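Local coordinates for CMP/dCMP-type deaminase domain-containing protein (Aspergillus oryzae RIB40, PDB 7DRZ), which binds zinc and probably acts as a cytidine deaminase-type enzyme of the CMP/dCMP deaminase family, at residues V97-C102 / F132-P137. Numbering follows the deposited sequence.
Sequences VTMEPC and FGVKEP. With ZN (zinc ion), chain B.
E100 lies over one face of the F132 ring: its CA stands 4.0 Å from the ring centroid, close to the ring normal, a CH-pi contact. F132 takes chi1 52°, placing CG between its own backbone N and carbonyl carbon, which brings the ring beneath the E100 backbone; CD of P101 meets CD2 of the same ring at 4.1 Å. Beside this, the two segments are joined through their backbones. T98 O accepts a hydrogen bond from G133 N at 2.9 Å, with the donor well above the carbonyl plane, and a weak one from V134 N. Two residues beyond T98, E100 N donates to V134 O at 3.1 Å, almost in line with the carbonyl. K135 then centres an inverse gamma turn, which swings the chain back so that P137 CA offers its hydrogen to E100 O at 3.2 Å. M99, bent at chi3 (79°), brings its CE to 3.3 Å from P137 O, while the extended E100 side chain runs past P137, OE1 lying 3.6 Å from CD. The other carboxylate oxygen of E100, OE2, accepts a hydrogen bond from the backbone N of C147 in helix 145-152. P137 also packs against C102, CB to CB, and C102 SG binds the zinc ion at 2.3 Å with H61 and C112. The two loops leave the ends of neighbouring parallel strands, 91-97 and 127-132, and 97-102 carries the Pro-Cys that begins the PC-x9-C zinc element, a long-spaced form of the PCxxC motif of the cytidine deaminase fold.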
loop_
_atom_site.group_PDB
_atom_site.type_symbol
_atom_site.label_atom_id
_atom_site.label_comp_id
_atom_site.label_asym_id
_atom_site.label_seq_id
_atom_site.Cartn_x
_atom_site.Cartn_y
_atom_site.Cartn_z
ATOM N N VAL A 97 1.266 1.054 -3.956
ATOM C CA VAL A 97 1.956 0.180 -3.004
ATOM C C VAL A 97 2.553 -0.983 -3.791
ATOM O O VAL A 97 1.970 -1.421 -4.781
ATOM C CB VAL A 97 0.973 -0.262 -1.890
ATOM C CG1 VAL A 97 -0.238 -1.020 -2.477
ATOM C CG2 VAL A 97 1.688 -1.062 -0.817
ATOM N N THR A 98 3.745 -1.464 -3.399
ATOM C CA THR A 98 4.406 -2.424 -4.290
ATOM C C THR A 98 3.631 -3.738 -4.373
ATOM O O THR A 98 3.525 -4.328 -5.454
ATOM C CB THR A 98 5.861 -2.687 -3.875
ATOM O OG1 THR A 98 5.928 -3.187 -2.534
ATOM C CG2 THR A 98 6.730 -1.417 -4.032
ATOM N N MET A 99 3.060 -4.198 -3.256
ATOM C CA MET A 99 2.319 -5.453 -3.202
ATOM C C MET A 99 0.861 -5.198 -2.842
ATOM O O MET A 99 0.542 -4.211 -2.180
ATOM C CB MET A 99 2.933 -6.410 -2.169
ATOM C CG MET A 99 4.392 -6.738 -2.461
ATOM S SD MET A 99 5.041 -8.013 -1.366
ATOM C CE MET A 99 4.367 -9.494 -2.123
ATOM N N GLU A 100 -0.008 -6.118 -3.271
ATOM C CA GLU A 100 -1.424 -6.091 -2.920
ATOM C C GLU A 100 -1.608 -5.889 -1.413
ATOM O O GLU A 100 -0.929 -6.548 -0.619
ATOM C CB GLU A 100 -2.073 -7.413 -3.359
ATOM C CG GLU A 100 -3.510 -7.648 -2.903
ATOM C CD GLU A 100 -3.963 -9.074 -3.152
ATOM O OE1 GLU A 100 -3.098 -9.934 -3.420
ATOM O OE2 GLU A 100 -5.183 -9.341 -3.077
ATOM N N PRO A 101 -2.499 -4.996 -0.983
ATOM C CA PRO A 101 -2.770 -4.869 0.459
ATOM C C PRO A 101 -3.356 -6.155 1.033
ATOM O O PRO A 101 -4.230 -6.781 0.429
ATOM C CB PRO A 101 -3.772 -3.707 0.540
ATOM C CG PRO A 101 -4.236 -3.458 -0.872
ATOM C CD PRO A 101 -3.181 -3.970 -1.792
ATOM N N CYS A 102 -2.876 -6.543 2.219
ATOM C CA CYS A 102 -3.314 -7.793 2.833
ATOM C C CYS A 102 -4.733 -7.681 3.382
ATOM O O CYS A 102 -5.178 -6.613 3.813
ATOM C CB CYS A 102 -2.367 -8.221 3.962
ATOM S SG CYS A 102 -2.283 -7.123 5.432
ATOM N N PHE A 132 -0.940 -1.435 -7.509
ATOM C CA PHE A 132 0.162 -2.246 -6.995
ATOM C C PHE A 132 0.806 -3.031 -8.129
ATOM O O PHE A 132 0.261 -3.137 -9.231
ATOM C CB PHE A 132 -0.290 -3.188 -5.866
ATOM C CG PHE A 132 -1.472 -4.032 -6.217
ATOM C CD1 PHE A 132 -1.306 -5.237 -6.875
ATOM C CD2 PHE A 132 -2.751 -3.625 -5.882
ATOM C CE1 PHE A 132 -2.393 -6.026 -7.200
ATOM C CE2 PHE A 132 -3.847 -4.413 -6.207
ATOM C CZ PHE A 132 -3.661 -5.611 -6.868
ATOM N N GLY A 133 1.990 -3.579 -7.844
ATOM C CA GLY A 133 2.805 -4.196 -8.878
ATOM C C GLY A 133 2.842 -5.709 -8.862
ATOM O O GLY A 133 3.266 -6.325 -9.844
ATOM N N VAL A 134 2.422 -6.323 -7.754
ATOM C CA VAL A 134 2.356 -7.776 -7.620
ATOM C C VAL A 134 1.038 -8.128 -6.940
ATOM O O VAL A 134 0.735 -7.597 -5.869
ATOM C CB VAL A 134 3.546 -8.327 -6.805
ATOM C CG1 VAL A 134 3.337 -9.801 -6.457
ATOM C CG2 VAL A 134 4.850 -8.128 -7.579
ATOM N N LYS A 135 0.259 -9.025 -7.553
ATOM C CA LYS A 135 -1.028 -9.438 -6.990
ATOM C C LYS A 135 -0.840 -10.566 -5.970
ATOM O O LYS A 135 -1.406 -11.656 -6.074
ATOM C CB LYS A 135 -1.999 -9.848 -8.091
ATOM C CG LYS A 135 -3.461 -9.813 -7.634
ATOM C CD LYS A 135 -4.424 -10.198 -8.748
ATOM C CE LYS A 135 -5.843 -10.357 -8.211
ATOM N NZ LYS A 135 -6.788 -10.895 -9.235
ATOM N N GLU A 136 -0.014 -10.271 -4.967
ATOM C CA GLU A 136 0.192 -11.100 -3.788
ATOM C C GLU A 136 0.329 -10.150 -2.607
ATOM O O GLU A 136 0.908 -9.065 -2.754
ATOM C CB GLU A 136 1.445 -11.978 -3.904
ATOM C CG GLU A 136 1.449 -12.932 -5.110
ATOM C CD GLU A 136 0.382 -14.012 -5.025
ATOM O OE1 GLU A 136 -0.087 -14.313 -3.909
ATOM O OE2 GLU A 136 0.012 -14.573 -6.080
ATOM N N PRO A 137 -0.201 -10.508 -1.441
ATOM C CA PRO A 137 -0.131 -9.602 -0.291
ATOM C C PRO A 137 1.254 -9.586 0.342
ATOM O O PRO A 137 2.085 -10.471 0.119
ATOM C CB PRO A 137 -1.167 -10.182 0.680
ATOM C CG PRO A 137 -1.173 -11.658 0.363
ATOM C CD PRO A 137 -0.952 -11.740 -1.136
HETATM ZN ZN ZN B . -0.660 -5.503 5.110
#